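Local coordinates for protein branched-chain-amino-acid aminotransferase (Deinococcus radiodurans, PDB 3UYY) that probably transfers the amino group of leucine, isoleucine or valine to 2-oxoglutarate, using pyridoxal 5'-phosphate as cofactor, at residues 22-27 with 130-135; 190-195 with 225-230; 66-71 with 147-152. One frame throughout, in Å; residues are numbered along the deposited sequence.

Contact 1: residues 22-27 with 130-135; sequences ADIDWS and EHFLPP
P134 and P135 set C-H groups over one face of the W26 indole, and these CH-pi contacts carry the contact. CD of P135 sits 3.3 Å from the centroid of the W26 five-membered ring and only 9° off the ring normal. CA of P134 does the same over the six-membered ring, 3.9 Å from its centroid. The indole is brought there by a first torsion that sets CG anti to the carbonyl carbon (chi1 -57°). The carbonyl O of I24 lies over the opposite face, near the rim. Without the indole, as with an alanine here, P134 and P135 would probably lose their aromatic partner and a gap would open between the two segments.

The second group is apolar and gathers round F132. CD1 of I24 comes to the ring edge, 3.5 Å from CD2 of F132, and the two side chains cross at about a right angle. A22 adds its methyl, with CB 3.7 Å from CZ of F132. F132 is buried, and T36 and D37 also touch it.

Polar contact is slight. The carbonyl O of F132 is 3.5 Å from CH2 of W26, beside a carbon and not a donor.

The contact fastens the first modelled residues of the chain to the loop between helix 115-129 and strand 141-151. Its chemistry is dispersion and C-H to pi attraction, so shape fit holds the segments together, and W26 carries the largest share of it.

Contact 2: residues 190-195 with 225-230; sequences YDRAAP and VIYLDP. With PLP (pyridoxal-5'-phosphate), chain D.
The Y227 ring is sandwiched between two aliphatic groups. On one face lies CG1 of V225 from its own strand, over the ring centre. On the other is the stem of R192, whose CD stands 3.9 Å from the Y227 ring centroid and 15° off the normal, a CH-pi contact. At the ring edge, the carbonyl O of Y190 is 3.7 Å from CD2 of Y227.

R192 crosses Y227 at about a right angle. Its chain is extended at chi2 and then bent at chi3 (-89°), which carries the guanidinium beyond the tyrosine. The guanidinium and ring planes are 57° apart, and the long cation-pi separation allows at most a weak attraction. NH2 of R192 is 3.2 Å from the methyl carbon C2A of PLP. R192 also makes a cation-pi contact with Y207, a residue that binds the cofactor.

P230 packs against A193 and P195, further along the loop. Its CB is 3.8 Å from CD of P195. Its CG lies close to the carbonyl O of A193.

A water lies between the segments. It is within hydrogen-bonding distance of OD1 of D191 (2.7 Å) and of the carbonyl O of L228 (2.8 Å), though it has more acceptors in reach than protons to give. OD2 of D191 accepts from the backbone N of H196 of the second subunit.

The contact therefore joins strand 224-228 and the turn after it to the loop after strand 183-187, mainly by CH-pi and apolar packing, with water as the polar bridge. Y227 supports the stem of an arginine next to the cofactor, and D191 ties the same loop to the dimer partner.

Contact 3: residues 66-71 with 147-152; sequences STALHY and FVIGVG
The start of the short helix 67-70 packs against the end of strand 141-151, in the part of the fold that also holds Y71, a residue of the glutamate-binding site. A68 and G150 make the one hydrogen bond between the segments. The backbone N of A68 donates to the carbonyl O of G150 at 3.1 Å, with an N-H...O angle of 143°. The donor is tilted 21° from the carbonyl plane.

That carbonyl is surrounded by the first residues of the helix. OG1 of T67 is 3.1 Å from O of G150, but its hydrogen-bond partner is OE1 of Q73. CB of S66 packs on the same oxygen at 3.6 Å. OG of S66 lies beside CA of V151 and is bonded to the carbonyl O of A63. The methyl of A68 turns toward the strand and meets CB of I149 at 3.5 Å.

Glycine at 150 makes the close approach possible. A beta-carbon there would point at the helix and run into OG1 of T67. The threonine oxygen stands between its own backbone N and carbonyl carbon (chi1 51°), over the glycine. At G152 the backbone angles themselves would press a beta-carbon against the preceding carbonyl O.

Strand 141-151 runs between strands 162-172 and 74-83 in the antiparallel sheet. I149 bonds through its backbone to I164 of the first, and V148 to C75 of the second. L62 of strand 59-63 touches both L69 and V151. The second subunit closes in on the helix: its Q74 bonds to the carbonyl O of A68, and its R145 to OH of Y71.

Overall arrangement
Contact 3 is buried, contact 2 is partly buried, and contact 1 is partly buried with exposed residues at its margin. Contact 1 uses the loop before strand 141-151, contact 3 the end of the strand itself. Their segments alternate along the sequence. Contact 2 belongs to the other, mixed sheet and lies across the chain's centre from contact 1, the two centres about 38 Å apart. Contacts 2 and 3 both touch the second subunit, whereas contact 1 does not. Chemistry differs accordingly: proline CH-pi contacts in contact 1, an arginine stem on a tyrosine face plus a water near the cofactor in contact 2, and glycine-permitted backbone bonding in contact 3.

Contact 1: residues 22-27 with 130-135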
loop_
_atom_site.group_PDB
_atom_site.type_symbol
_atom_site.label_atom_id
_atom_site.label_comp_id
_atom_site.label_asym_id
_atom_site.label_seq_id
_atom_site.Cartn_x
_atom_site.Cartn_y
_atom_site.Cartn_z
ATOM N N ALA B 22 34.800 -5.411 -5.901
ATOM C CA ALA B 22 34.832 -5.827 -4.469
ATOM C C ALA B 22 34.698 -7.340 -4.373
ATOM O O ALA B 22 33.909 -7.946 -5.099
ATOM C CB ALA B 22 33.701 -5.151 -3.695
ATOM N N ASP B 23 35.467 -7.943 -3.472
ATOM C CA ASP B 23 35.437 -9.387 -3.290
ATOM C C ASP B 23 34.010 -9.905 -3.130
ATOM O O ASP B 23 33.366 -9.666 -2.111
ATOM C CB ASP B 23 36.265 -9.777 -2.061
ATOM C CG ASP B 23 36.451 -11.279 -1.935
ATOM O OD1 ASP B 23 35.437 -12.004 -1.832
ATOM O OD2 ASP B 23 37.612 -11.739 -1.939
ATOM N N ILE B 24 33.521 -10.605 -4.149
ATOM C CA ILE B 24 32.181 -11.179 -4.129
ATOM C C ILE B 24 32.196 -12.546 -4.791
ATOM O O ILE B 24 32.678 -12.692 -5.913
ATOM C CB ILE B 24 31.170 -10.304 -4.888
ATOM C CG1 ILE B 24 30.883 -9.032 -4.097
ATOM C CG2 ILE B 24 29.880 -11.091 -5.130
ATOM C CD1 ILE B 24 29.780 -8.201 -4.690
ATOM N N ASP B 25 31.665 -13.550 -4.105
ATOM C CA ASP B 25 31.635 -14.893 -4.665
ATOM C C ASP B 25 30.561 -14.996 -5.742
ATOM O O ASP B 25 29.415 -15.345 -5.456
ATOM C CB ASP B 25 31.347 -15.925 -3.577
ATOM C CG ASP B 25 31.598 -17.343 -4.050
ATOM O OD1 ASP B 25 31.413 -17.610 -5.257
ATOM O OD2 ASP B 25 31.973 -18.192 -3.213
ATOM N N TRP B 26 30.936 -14.705 -6.982
ATOM C CA TRP B 26 29.997 -14.758 -8.093
ATOM C C TRP B 26 29.222 -16.072 -8.172
ATOM O O TRP B 26 28.075 -16.092 -8.614
ATOM C CB TRP B 26 30.730 -14.519 -9.414
ATOM C CG TRP B 26 31.495 -13.223 -9.484
ATOM C CD1 TRP B 26 32.795 -13.063 -9.873
ATOM C CD2 TRP B 26 30.999 -11.908 -9.210
ATOM N NE1 TRP B 26 33.137 -11.735 -9.861
ATOM C CE2 TRP B 26 32.053 -11.003 -9.460
ATOM C CE3 TRP B 26 29.769 -11.407 -8.781
ATOM C CZ2 TRP B 26 31.912 -9.621 -9.296
ATOM C CZ3 TRP B 26 29.628 -10.033 -8.616
ATOM C CH2 TRP B 26 30.697 -9.157 -8.875
ATOM N N SER B 27 29.837 -17.167 -7.741
ATOM C CA SER B 27 29.163 -18.466 -7.797
ATOM C C SER B 27 28.054 -18.633 -6.748
ATOM O O SER B 27 27.105 -19.400 -6.954
ATOM C CB SER B 27 30.179 -19.599 -7.638
ATOM O OG SER B 27 30.648 -19.673 -6.305
ATOM N N GLU B 130 30.491 -0.266 -11.583
ATOM C CA GLU B 130 30.939 -1.302 -12.510
ATOM C C GLU B 130 31.622 -2.501 -11.878
ATOM O O GLU B 130 31.431 -3.630 -12.323
ATOM C CB GLU B 130 31.892 -0.727 -13.552
ATOM C CG GLU B 130 31.210 -0.200 -14.775
ATOM C CD GLU B 130 32.160 -0.063 -15.937
ATOM O OE1 GLU B 130 33.045 -0.936 -16.082
ATOM O OE2 GLU B 130 32.013 0.906 -16.713
ATOM N N HIS B 131 32.425 -2.258 -10.852
ATOM C CA HIS B 131 33.156 -3.340 -10.207
ATOM C C HIS B 131 32.258 -4.334 -9.477
ATOM O O HIS B 131 32.743 -5.319 -8.907
ATOM C CB HIS B 131 34.236 -2.766 -9.269
ATOM C CG HIS B 131 33.741 -1.686 -8.362
ATOM N ND1 HIS B 131 33.641 -1.850 -6.996
ATOM C CD2 HIS B 131 33.292 -0.437 -8.625
ATOM C CE1 HIS B 131 33.147 -0.748 -6.459
ATOM N NE2 HIS B 131 32.924 0.124 -7.425
ATOM N N PHE B 132 30.951 -4.070 -9.502
ATOM C CA PHE B 132 29.966 -4.961 -8.881
ATOM C C PHE B 132 29.206 -5.737 -9.954
ATOM O O PHE B 132 28.420 -6.629 -9.652
ATOM C CB PHE B 132 28.965 -4.177 -8.020
ATOM C CG PHE B 132 29.480 -3.842 -6.653
ATOM C CD1 PHE B 132 30.001 -2.586 -6.380
ATOM C CD2 PHE B 132 29.489 -4.805 -5.651
ATOM C CE1 PHE B 132 30.527 -2.294 -5.130
ATOM C CE2 PHE B 132 30.013 -4.528 -4.393
ATOM C CZ PHE B 132 30.535 -3.270 -4.128
ATOM N N LEU B 133 29.451 -5.383 -11.209
ATOM C CA LEU B 133 28.794 -6.037 -12.331
ATOM C C LEU B 133 29.361 -7.442 -12.509
ATOM O O LEU B 133 30.526 -7.602 -12.871
ATOM C CB LEU B 133 29.022 -5.239 -13.611
ATOM C CG LEU B 133 27.851 -5.194 -14.590
ATOM C CD1 LEU B 133 28.328 -4.609 -15.903
ATOM C CD2 LEU B 133 27.282 -6.578 -14.796
ATOM N N PRO B 134 28.545 -8.479 -12.245
ATOM C CA PRO B 134 28.993 -9.873 -12.388
ATOM C C PRO B 134 29.602 -10.084 -13.778
ATOM O O PRO B 134 29.088 -9.569 -14.775
ATOM C CB PRO B 134 27.704 -10.677 -12.196
ATOM C CG PRO B 134 26.905 -9.803 -11.270
ATOM C CD PRO B 134 27.127 -8.423 -11.855
ATOM N N PRO B 135 30.721 -10.823 -13.852
ATOM C CA PRO B 135 31.400 -11.096 -15.125
ATOM C C PRO B 135 30.552 -11.988 -16.026
ATOM O O PRO B 135 29.810 -12.840 -15.536
ATOM C CB PRO B 135 32.691 -11.768 -14.682
ATOM C CG PRO B 135 32.264 -12.506 -13.448
ATOM C CD PRO B 135 31.420 -11.483 -12.734
#

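Contact 2: residues 190-195 with 225-230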
loop_
_atom_site.group_PDB
_atom_site.type_symbol
_atom_site.label_atom_id
_atom_site.label_comp_id
_atom_site.label_asym_id
_atom_site.label_seq_id
_atom_site.Cartn_x
_atom_site.Cartn_y
_atom_site.Cartn_z
ATOM N N TYR B 190 -7.112 -14.691 -1.220
ATOM C CA TYR B 190 -6.711 -13.300 -0.989
ATOM C C TYR B 190 -6.487 -12.520 -2.314
ATOM O O TYR B 190 -6.277 -13.121 -3.368
ATOM C CB TYR B 190 -5.417 -13.269 -0.164
ATOM C CG TYR B 190 -5.585 -13.570 1.306
ATOM C CD1 TYR B 190 -5.139 -14.774 1.853
ATOM C CD2 TYR B 190 -6.159 -12.635 2.163
ATOM C CE1 TYR B 190 -5.254 -15.036 3.224
ATOM C CE2 TYR B 190 -6.282 -12.883 3.527
ATOM C CZ TYR B 190 -5.827 -14.082 4.052
ATOM O OH TYR B 190 -5.950 -14.309 5.411
ATOM N N ASP B 191 -6.533 -11.192 -2.257
ATOM C CA ASP B 191 -6.306 -10.377 -3.449
ATOM C C ASP B 191 -5.176 -9.373 -3.202
ATOM O O ASP B 191 -5.157 -8.704 -2.175
ATOM C CB ASP B 191 -7.561 -9.574 -3.821
ATOM C CG ASP B 191 -8.798 -10.439 -4.006
ATOM O OD1 ASP B 191 -8.771 -11.384 -4.832
ATOM O OD2 ASP B 191 -9.813 -10.155 -3.332
ATOM N N ARG B 192 -4.236 -9.260 -4.133
ATOM C CA ARG B 192 -3.152 -8.289 -3.982
ATOM C C ARG B 192 -3.606 -6.917 -4.519
ATOM O O ARG B 192 -2.908 -5.913 -4.359
ATOM C CB ARG B 192 -1.899 -8.753 -4.733
ATOM C CG ARG B 192 -2.076 -8.863 -6.233
ATOM C CD ARG B 192 -0.809 -9.349 -6.921
ATOM N NE ARG B 192 0.105 -8.270 -7.308
ATOM C CZ ARG B 192 0.883 -7.595 -6.470
ATOM N NH1 ARG B 192 0.868 -7.876 -5.177
ATOM N NH2 ARG B 192 1.693 -6.653 -6.924
ATOM N N ALA B 193 -4.779 -6.871 -5.149
ATOM C CA ALA B 193 -5.301 -5.618 -5.684
ATOM C C ALA B 193 -6.796 -5.666 -5.980
ATOM O O ALA B 193 -7.352 -6.727 -6.269
ATOM C CB ALA B 193 -4.541 -5.233 -6.945
ATOM N N ALA B 194 -7.440 -4.503 -5.907
ATOM C CA ALA B 194 -8.871 -4.395 -6.181
ATOM C C ALA B 194 -9.120 -4.356 -7.691
ATOM O O ALA B 194 -8.199 -4.107 -8.470
ATOM C CB ALA B 194 -9.423 -3.145 -5.537
ATOM N N PRO B 195 -10.368 -4.608 -8.126
ATOM C CA PRO B 195 -10.632 -4.571 -9.572
ATOM C C PRO B 195 -10.244 -3.216 -10.164
ATOM O O PRO B 195 -9.680 -3.139 -11.254
ATOM C CB PRO B 195 -12.131 -4.862 -9.663
ATOM C CG PRO B 195 -12.661 -4.420 -8.325
ATOM C CD PRO B 195 -11.599 -4.898 -7.371
ATOM N N VAL B 225 2.195 -17.390 -4.902
ATOM C CA VAL B 225 0.768 -17.456 -5.147
ATOM C C VAL B 225 0.399 -17.045 -6.569
ATOM O O VAL B 225 1.090 -16.243 -7.195
ATOM C CB VAL B 225 0.005 -16.517 -4.194
ATOM C CG1 VAL B 225 -1.431 -16.386 -4.643
ATOM C CG2 VAL B 225 0.079 -17.050 -2.765
ATOM N N ILE B 226 -0.676 -17.621 -7.092
ATOM C CA ILE B 226 -1.168 -17.208 -8.397
ATOM C C ILE B 226 -2.496 -16.552 -8.066
ATOM O O ILE B 226 -3.374 -17.182 -7.473
ATOM C CB ILE B 226 -1.385 -18.376 -9.362
ATOM C CG1 ILE B 226 -0.055 -18.723 -10.033
ATOM C CG2 ILE B 226 -2.420 -17.992 -10.411
ATOM C CD1 ILE B 226 -0.156 -19.718 -11.161
ATOM N N TYR B 227 -2.622 -15.276 -8.412
ATOM C CA TYR B 227 -3.835 -14.536 -8.120
ATOM C C TYR B 227 -4.845 -14.555 -9.242
ATOM O O TYR B 227 -4.497 -14.454 -10.420
ATOM C CB TYR B 227 -3.516 -13.086 -7.785
ATOM C CG TYR B 227 -2.615 -12.934 -6.595
ATOM C CD1 TYR B 227 -1.237 -13.127 -6.706
ATOM C CD2 TYR B 227 -3.145 -12.652 -5.340
ATOM C CE1 TYR B 227 -0.414 -13.047 -5.587
ATOM C CE2 TYR B 227 -2.340 -12.575 -4.226
ATOM C CZ TYR B 227 -0.982 -12.776 -4.347
ATOM O OH TYR B 227 -0.213 -12.761 -3.211
ATOM N N LEU B 228 -6.105 -14.692 -8.848
ATOM C CA LEU B 228 -7.212 -14.696 -9.775
ATOM C C LEU B 228 -7.810 -13.298 -9.760
ATOM O O LEU B 228 -7.451 -12.467 -8.915
ATOM C CB LEU B 228 -8.251 -15.725 -9.345
ATOM C CG LEU B 228 -7.711 -17.161 -9.300
ATOM C CD1 LEU B 228 -8.856 -18.121 -9.003
ATOM C CD2 LEU B 228 -7.031 -17.518 -10.631
ATOM N N ASP B 229 -8.719 -13.041 -10.695
ATOM C CA ASP B 229 -9.351 -11.736 -10.788
ATOM C C ASP B 229 -10.190 -11.459 -9.540
ATOM O O ASP B 229 -10.965 -12.313 -9.091
ATOM C CB ASP B 229 -10.223 -11.672 -12.041
ATOM C CG ASP B 229 -11.565 -12.336 -11.847
ATOM O OD1 ASP B 229 -12.540 -11.594 -11.618
ATOM O OD2 ASP B 229 -11.644 -13.588 -11.908
ATOM N N PRO B 230 -10.022 -10.266 -8.951
ATOM C CA PRO B 230 -10.750 -9.840 -7.752
ATOM C C PRO B 230 -12.222 -9.788 -8.113
ATOM O O PRO B 230 -12.586 -9.232 -9.155
ATOM C CB PRO B 230 -10.177 -8.456 -7.480
ATOM C CG PRO B 230 -8.803 -8.528 -8.076
ATOM C CD PRO B 230 -9.048 -9.243 -9.361
HETATM N N1 PLP D . 4.166 -8.248 -11.691
HETATM C C2 PLP D . 4.568 -7.949 -10.409
HETATM C C2A PLP D . 3.500 -7.900 -9.312
HETATM C C3 PLP D . 5.953 -7.703 -10.167
HETATM O O3 PLP D . 6.362 -7.412 -8.916
HETATM C C4 PLP D . 6.911 -7.767 -11.255
HETATM C C4A PLP D . 8.438 -7.482 -10.919
HETATM C C5 PLP D . 6.398 -8.092 -12.603
HETATM C C6 PLP D . 5.033 -8.325 -12.777
HETATM C C5A PLP D . 7.217 -8.202 -13.857
HETATM O O4P PLP D . 7.449 -6.993 -14.500
HETATM P P PLP D . 8.784 -6.758 -15.309
HETATM O O1P PLP D . 9.933 -6.876 -14.428
HETATM O O2P PLP D . 8.594 -5.291 -15.803
HETATM O O3P PLP D . 8.756 -7.624 -16.520
HETATM O O HOH W 1 -6.568 -11.562 -6.455
#

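Contact 3: residues 66-71 with 147-152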
loop_
_atom_site.group_PDB
_atom_site.type_symbol
_atom_site.label_atom_id
_atom_site.label_comp_id
_atom_site.label_asym_id
_atom_site.label_seq_id
_atom_site.Cartn_x
_atom_site.Cartn_y
_atom_site.Cartn_z
ATOM N N SER B 66 6.041 11.291 7.230
ATOM C CA SER B 66 6.056 11.211 5.773
ATOM C C SER B 66 4.916 10.353 5.195
ATOM O O SER B 66 4.487 9.366 5.806
ATOM C CB SER B 66 7.397 10.650 5.307
ATOM O OG SER B 66 8.463 11.503 5.687
ATOM N N THR B 67 4.427 10.749 4.019
ATOM C CA THR B 67 3.362 10.022 3.328
ATOM C C THR B 67 3.856 8.631 2.919
ATOM O O THR B 67 3.066 7.697 2.794
ATOM C CB THR B 67 2.906 10.768 2.049
ATOM O OG1 THR B 67 4.052 11.089 1.249
ATOM C CG2 THR B 67 2.170 12.060 2.413
ATOM N N ALA B 68 5.160 8.500 2.707
ATOM C CA ALA B 68 5.733 7.221 2.318
ATOM C C ALA B 68 5.709 6.219 3.467
ATOM O O ALA B 68 5.729 5.005 3.240
ATOM C CB ALA B 68 7.168 7.411 1.833
ATOM N N LEU B 69 5.664 6.723 4.698
ATOM C CA LEU B 69 5.656 5.846 5.855
ATOM C C LEU B 69 4.272 5.539 6.405
ATOM O O LEU B 69 4.090 4.523 7.072
ATOM C CB LEU B 69 6.520 6.428 6.971
ATOM C CG LEU B 69 8.025 6.528 6.711
ATOM C CD1 LEU B 69 8.728 6.924 7.995
ATOM C CD2 LEU B 69 8.564 5.202 6.215
ATOM N N HIS B 70 3.294 6.394 6.109
ATOM C CA HIS B 70 1.943 6.205 6.626
ATOM C C HIS B 70 0.860 5.975 5.578
ATOM O O HIS B 70 -0.086 5.207 5.804
ATOM C CB HIS B 70 1.544 7.422 7.451
ATOM C CG HIS B 70 2.498 7.744 8.553
ATOM N ND1 HIS B 70 2.239 7.443 9.872
ATOM C CD2 HIS B 70 3.713 8.343 8.536
ATOM C CE1 HIS B 70 3.251 7.845 10.621
ATOM N NE2 HIS B 70 4.159 8.393 9.834
ATOM N N TYR B 71 0.999 6.636 4.432
ATOM C CA TYR B 71 -0.007 6.535 3.385
ATOM C C TYR B 71 0.452 5.839 2.123
ATOM O O TYR B 71 -0.140 6.015 1.059
ATOM C CB TYR B 71 -0.530 7.940 3.071
ATOM C CG TYR B 71 -0.956 8.681 4.322
ATOM C CD1 TYR B 71 -0.236 9.777 4.797
ATOM C CD2 TYR B 71 -2.061 8.257 5.055
ATOM C CE1 TYR B 71 -0.614 10.429 5.977
ATOM C CE2 TYR B 71 -2.445 8.897 6.228
ATOM C CZ TYR B 71 -1.726 9.977 6.685
ATOM O OH TYR B 71 -2.133 10.597 7.840
ATOM N N PHE B 147 13.369 4.435 -7.194
ATOM C CA PHE B 147 12.098 4.615 -6.474
ATOM C C PHE B 147 11.844 6.063 -6.061
ATOM O O PHE B 147 12.758 6.883 -6.022
ATOM C CB PHE B 147 12.024 3.702 -5.242
ATOM C CG PHE B 147 13.038 4.015 -4.178
ATOM C CD1 PHE B 147 14.386 3.727 -4.371
ATOM C CD2 PHE B 147 12.643 4.586 -2.970
ATOM C CE1 PHE B 147 15.320 4.002 -3.377
ATOM C CE2 PHE B 147 13.574 4.864 -1.971
ATOM C CZ PHE B 147 14.918 4.568 -2.179
ATOM N N VAL B 148 10.586 6.364 -5.762
ATOM C CA VAL B 148 10.193 7.709 -5.366
ATOM C C VAL B 148 9.270 7.664 -4.150
ATOM O O VAL B 148 8.293 6.911 -4.133
ATOM C CB VAL B 148 9.441 8.422 -6.506
ATOM C CG1 VAL B 148 9.256 9.891 -6.157
ATOM C CG2 VAL B 148 10.193 8.255 -7.820
ATOM N N ILE B 149 9.576 8.472 -3.137
ATOM C CA ILE B 149 8.746 8.494 -1.947
ATOM C C ILE B 149 8.327 9.897 -1.494
ATOM O O ILE B 149 9.083 10.865 -1.618
ATOM C CB ILE B 149 9.430 7.726 -0.773
ATOM C CG1 ILE B 149 10.767 8.370 -0.369
ATOM C CG2 ILE B 149 9.626 6.258 -1.187
ATOM C CD1 ILE B 149 11.926 8.082 -1.281
ATOM N N GLY B 150 7.094 10.011 -1.013
ATOM C CA GLY B 150 6.615 11.292 -0.538
ATOM C C GLY B 150 7.189 11.540 0.848
ATOM O O GLY B 150 7.086 10.678 1.728
ATOM N N VAL B 151 7.793 12.708 1.052
ATOM C CA VAL B 151 8.384 13.011 2.346
ATOM C C VAL B 151 8.009 14.408 2.830
ATOM O O VAL B 151 7.109 15.030 2.281
ATOM C CB VAL B 151 9.911 12.866 2.271
ATOM C CG1 VAL B 151 10.261 11.442 1.871
ATOM C CG2 VAL B 151 10.483 13.835 1.247
ATOM N N GLY B 152 8.698 14.891 3.859
ATOM C CA GLY B 152 8.410 16.208 4.399
ATOM C C GLY B 152 7.301 16.162 5.435
ATOM O O GLY B 152 6.315 15.442 5.263
#